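PDB 4PZC: 3-Hydroxyacyl-CoA dehydrogenase from Ralstonia eutropha H16, which catalyses the NAD-dependent interconversion of (S)-3-hydroxyacyl-CoA thioesters, such as (S)-3-hydroxybutyryl-CoA, and their 3-oxoacyl counterparts. Local coordinates for residues A[64-67]-A[68-72]; A[162-165]-A[166-170]. All coordinates share one frame; numbering follows the deposited sequence.

Contact 1 of 2, residues A[64-67]-A[68-72]; sequences KASA and LARIK
Lys64 sends CG anti to its main-chain nitrogen (chi1 177°) and runs on extended, while Leu68 sets its CG beside its own nitrogen (chi1 -60°), and these torsions bring the two side chains together one turn apart. They cross at a slant: Leu68 CD1 lies 3.9 Å from Lys64 CG and 4.0 Å from Lys64 CE, so the aliphatic part of the lysine packs against one leucine methyl. The same CD1 also rests on Ala65 CA at 3.7 Å. Beyond this hydrocarbon contact Lys64 NZ goes on to a salt bridge with Asp51 of helix 36-54. All this happens on the last turns of helix 61-70, which is followed by a short, weakly bonded strand, about 71-72, outermost in the sheet of this chain's Rossmann-type NAD-binding domain. Alpha-helical bonds hold the backbone, with Ala69 N donating to Ala65 O at 3.0 Å and Arg70 N to Ser66 O at 3.2 Å. The Arg70 chain folds back at chi2 and chi3, bringing Ser66 O over one face of its guanidinium. NH2 of Arg70 comes within 3.2 Å of Ser66 OG, but at an angle too poor for a hydrogen bond. The side chains of Ala67 and Ile71 touch Ala23 of helix 13-23.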
loop_
_atom_site.group_PDB
_atom_site.type_symbol
_atom_site.label_atom_id
_atom_site.label_comp_id
_atom_site.label_asym_id
_atom_site.label_seq_id
_atom_site.Cartn_x
_atom_site.Cartn_y
_atom_site.Cartn_z
ATOM N N LYS A 64 -20.082 -3.673 -30.051
ATOM C CA LYS A 64 -18.748 -3.897 -30.630
ATOM C C LYS A 64 -18.638 -3.221 -32.011
ATOM O O LYS A 64 -18.209 -2.077 -32.099
ATOM C CB LYS A 64 -18.426 -5.404 -30.688
ATOM C CG LYS A 64 -17.084 -5.745 -31.330
ATOM C CD LYS A 64 -16.894 -7.244 -31.513
ATOM C CE LYS A 64 -15.815 -7.543 -32.545
ATOM N NZ LYS A 64 -15.740 -8.988 -32.901
ATOM N N ALA A 65 -19.048 -3.910 -33.073
ATOM C CA ALA A 65 -19.185 -3.303 -34.396
ATOM C C ALA A 65 -19.383 -1.783 -34.343
ATOM O O ALA A 65 -18.742 -1.052 -35.108
ATOM C CB ALA A 65 -20.352 -3.952 -35.139
ATOM N N SER A 66 -20.277 -1.327 -33.451
ATOM C CA SER A 66 -20.620 0.101 -33.307
ATOM C C SER A 66 -19.381 0.917 -32.984
ATOM O O SER A 66 -19.080 1.912 -33.653
ATOM C CB SER A 66 -21.682 0.306 -32.213
ATOM O OG SER A 66 -21.982 1.676 -32.039
ATOM N N ALA A 67 -18.667 0.469 -31.957
ATOM C CA ALA A 67 -17.416 1.088 -31.544
ATOM C C ALA A 67 -16.397 1.075 -32.677
ATOM O O ALA A 67 -15.996 2.129 -33.158
ATOM C CB ALA A 67 -16.856 0.380 -30.319
ATOM N N LEU A 68 -15.998 -0.118 -33.115
ATOM C CA LEU A 68 -15.010 -0.282 -34.188
ATOM C C LEU A 68 -15.224 0.768 -35.269
ATOM O O LEU A 68 -14.308 1.497 -35.631
ATOM C CB LEU A 68 -15.138 -1.661 -34.817
ATOM C CG LEU A 68 -14.939 -2.888 -33.926
ATOM C CD1 LEU A 68 -15.582 -4.125 -34.563
ATOM C CD2 LEU A 68 -13.464 -3.099 -33.635
ATOM N N ALA A 69 -16.456 0.850 -35.762
ATOM C CA ALA A 69 -16.837 1.854 -36.749
ATOM C C ALA A 69 -16.392 3.240 -36.290
ATOM O O ALA A 69 -15.708 3.965 -37.020
ATOM C CB ALA A 69 -18.340 1.829 -36.960
ATOM N N ARG A 70 -16.762 3.575 -35.058
ATOM C CA ARG A 70 -16.384 4.842 -34.425
ATOM C C ARG A 70 -14.872 5.190 -34.480
ATOM O O ARG A 70 -14.483 6.321 -34.165
ATOM C CB ARG A 70 -16.864 4.848 -32.962
ATOM C CG ARG A 70 -17.393 6.187 -32.473
ATOM C CD ARG A 70 -18.826 6.448 -32.923
ATOM N NE ARG A 70 -19.802 5.647 -32.182
ATOM C CZ ARG A 70 -21.105 5.629 -32.443
ATOM N NH1 ARG A 70 -21.601 6.364 -33.434
ATOM N NH2 ARG A 70 -21.911 4.869 -31.711
ATOM N N ILE A 71 -14.027 4.247 -34.894
ATOM C CA ILE A 71 -12.573 4.426 -34.815
ATOM C C ILE A 71 -11.843 4.540 -36.167
ATOM O O ILE A 71 -11.594 3.530 -36.836
ATOM C CB ILE A 71 -11.951 3.260 -34.020
ATOM C CG1 ILE A 71 -12.577 3.197 -32.617
ATOM C CG2 ILE A 71 -10.431 3.400 -33.953
ATOM C CD1 ILE A 71 -12.180 1.981 -31.802
ATOM N N LYS A 72 -11.447 5.762 -36.529
ATOM C CA LYS A 72 -10.769 6.023 -37.809
ATOM C C LYS A 72 -9.236 6.039 -37.667
ATOM O O LYS A 72 -8.652 7.082 -37.386
ATOM C CB LYS A 72 -11.288 7.350 -38.401
ATOM C CG LYS A 72 -11.094 7.521 -39.912
ATOM C CD LYS A 72 -12.283 8.231 -40.588
ATOM C CE LYS A 72 -12.233 8.191 -42.119
ATOM N NZ LYS A 72 -10.981 8.799 -42.669
#

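Contact 2 of 2, residues A[162-165]-A[166-170]; sequences TTHA and AVEAL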
loop_
_atom_site.group_PDB
_atom_site.type_symbol
_atom_site.label_atom_id
_atom_site.label_comp_id
_atom_site.label_asym_id
_atom_site.label_seq_id
_atom_site.Cartn_x
_atom_site.Cartn_y
_atom_site.Cartn_z
ATOM N N THR A 162 -9.874 26.165 -18.005
ATOM C CA THR A 162 -10.758 25.703 -19.054
ATOM C C THR A 162 -10.307 24.365 -19.653
ATOM O O THR A 162 -11.147 23.464 -19.847
ATOM C CB THR A 162 -10.842 26.749 -20.183
ATOM O OG1 THR A 162 -10.795 28.080 -19.631
ATOM C CG2 THR A 162 -12.106 26.536 -21.011
ATOM N N THR A 163 -9.001 24.264 -19.953
ATOM C CA THR A 163 -8.407 23.054 -20.521
ATOM C C THR A 163 -8.606 21.950 -19.538
ATOM O O THR A 163 -8.864 20.800 -19.904
ATOM C CB THR A 163 -6.879 23.149 -20.717
ATOM O OG1 THR A 163 -6.544 24.191 -21.639
ATOM C CG2 THR A 163 -6.338 21.844 -21.262
ATOM N N HIS A 164 -8.453 22.306 -18.273
ATOM C CA HIS A 164 -8.592 21.334 -17.212
ATOM C C HIS A 164 -9.999 20.738 -17.173
ATOM O O HIS A 164 -10.142 19.516 -17.224
ATOM C CB HIS A 164 -8.200 21.943 -15.873
ATOM C CG HIS A 164 -8.751 21.210 -14.704
ATOM N ND1 HIS A 164 -8.446 19.894 -14.448
ATOM C CD2 HIS A 164 -9.595 21.607 -13.723
ATOM C CE1 HIS A 164 -9.083 19.508 -13.357
ATOM N NE2 HIS A 164 -9.788 20.528 -12.898
ATOM N N ALA A 165 -11.030 21.581 -17.118
ATOM C CA ALA A 165 -12.410 21.081 -16.952
ATOM C C ALA A 165 -12.870 20.235 -18.145
ATOM O O ALA A 165 -13.547 19.203 -17.991
ATOM C CB ALA A 165 -13.374 22.225 -16.704
ATOM N N ALA A 166 -12.482 20.687 -19.330
ATOM C CA ALA A 166 -12.709 19.954 -20.576
ATOM C C ALA A 166 -12.217 18.549 -20.420
ATOM O O ALA A 166 -12.979 17.584 -20.547
ATOM C CB ALA A 166 -11.963 20.622 -21.722
ATOM N N VAL A 167 -10.935 18.456 -20.093
ATOM C CA VAL A 167 -10.268 17.174 -19.993
ATOM C C VAL A 167 -10.766 16.398 -18.773
ATOM O O VAL A 167 -10.854 15.176 -18.808
ATOM C CB VAL A 167 -8.744 17.353 -19.957
ATOM C CG1 VAL A 167 -8.046 15.999 -19.872
ATOM C CG2 VAL A 167 -8.295 18.103 -21.203
ATOM N N GLU A 168 -11.114 17.118 -17.714
ATOM C CA GLU A 168 -11.718 16.506 -16.535
ATOM C C GLU A 168 -13.024 15.783 -16.888
ATOM O O GLU A 168 -13.221 14.601 -16.544
ATOM C CB GLU A 168 -11.975 17.563 -15.457
ATOM C CG GLU A 168 -12.752 17.030 -14.259
ATOM C CD GLU A 168 -12.572 17.854 -12.986
ATOM O OE1 GLU A 168 -12.552 19.110 -13.042
ATOM O OE2 GLU A 168 -12.458 17.224 -11.911
ATOM N N ALA A 169 -13.914 16.494 -17.577
ATOM C CA ALA A 169 -15.209 15.924 -17.953
ATOM C C ALA A 169 -15.060 14.836 -19.045
ATOM O O ALA A 169 -15.800 13.833 -19.060
ATOM C CB ALA A 169 -16.144 17.026 -18.408
ATOM N N LEU A 170 -14.090 15.040 -19.939
ATOM C CA LEU A 170 -13.782 14.056 -20.959
ATOM C C LEU A 170 -13.546 12.701 -20.305
ATOM O O LEU A 170 -13.963 11.665 -20.819
ATOM C CB LEU A 170 -12.550 14.480 -21.761
ATOM C CG LEU A 170 -11.820 13.341 -22.490
ATOM C CD1 LEU A 170 -12.658 12.788 -23.630
ATOM C CD2 LEU A 170 -10.466 13.793 -23.008
#
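Glu168 N donates to His164 O at 2.6 Å, a main-chain bond that spans the same turn of helix on which the two side chains meet. Both leave the backbone with CG anti to N (chi1 160° for His164, 173° for Glu168), and Glu168 then stays extended. Its OE1 arrives from above the plane of the imidazole, at the NE2-CE1 end, 3.1 Å from His164 NE2 and 3.5 Å from His164 CE1. OE1 stands over the ring face and not in its plane, so the approach to NE2 is no hydrogen bond; the ring and carboxylate planes are turned 46° from each other. CB of Glu168 lies over that same face. Flanking bonds continue the alpha-helical pattern: Ala169 N to Ala165 O at 2.8 Å, Ala166 N to Thr162 O at 3.1 Å. On another side of the helix CG2 of Val167 and CG2 of Thr163 touch at 4.2 Å, both buried, while the Thr163 hydroxyl bonds to that of Ser160. This helix, 161-173, is the crossover of the beta-alpha-beta unit between strands 150-155 and 177-182. Val167 packs down onto Ile113, Ile137, Met139 and Leu153 of three strands, Thr163 joins it on Ile113 and Ile137, and His164 lies against Arg155 of strand 150-155.

Overall arrangement
Both contacts belong to the NAD-binding domain; contact 1 comes first along the chain, with contact 2 some ninety residues later. Their centres are 24 Å apart and their nearest atoms about 12 Å, so they do not touch, but both adjoin the same mixed sheet. Helix 61-70 of contact 1 runs into strand 71-72, at one edge of that sheet within the chain, whereas helix 161-173 of contact 2 precedes strand 177-182, at the other. Contact 1 lies at the surface, 23 Å from the centre of the chain; contact 2 is partly buried. The two helices thus belong to the connections that deliver the outermost strands of the Rossmann-type domain.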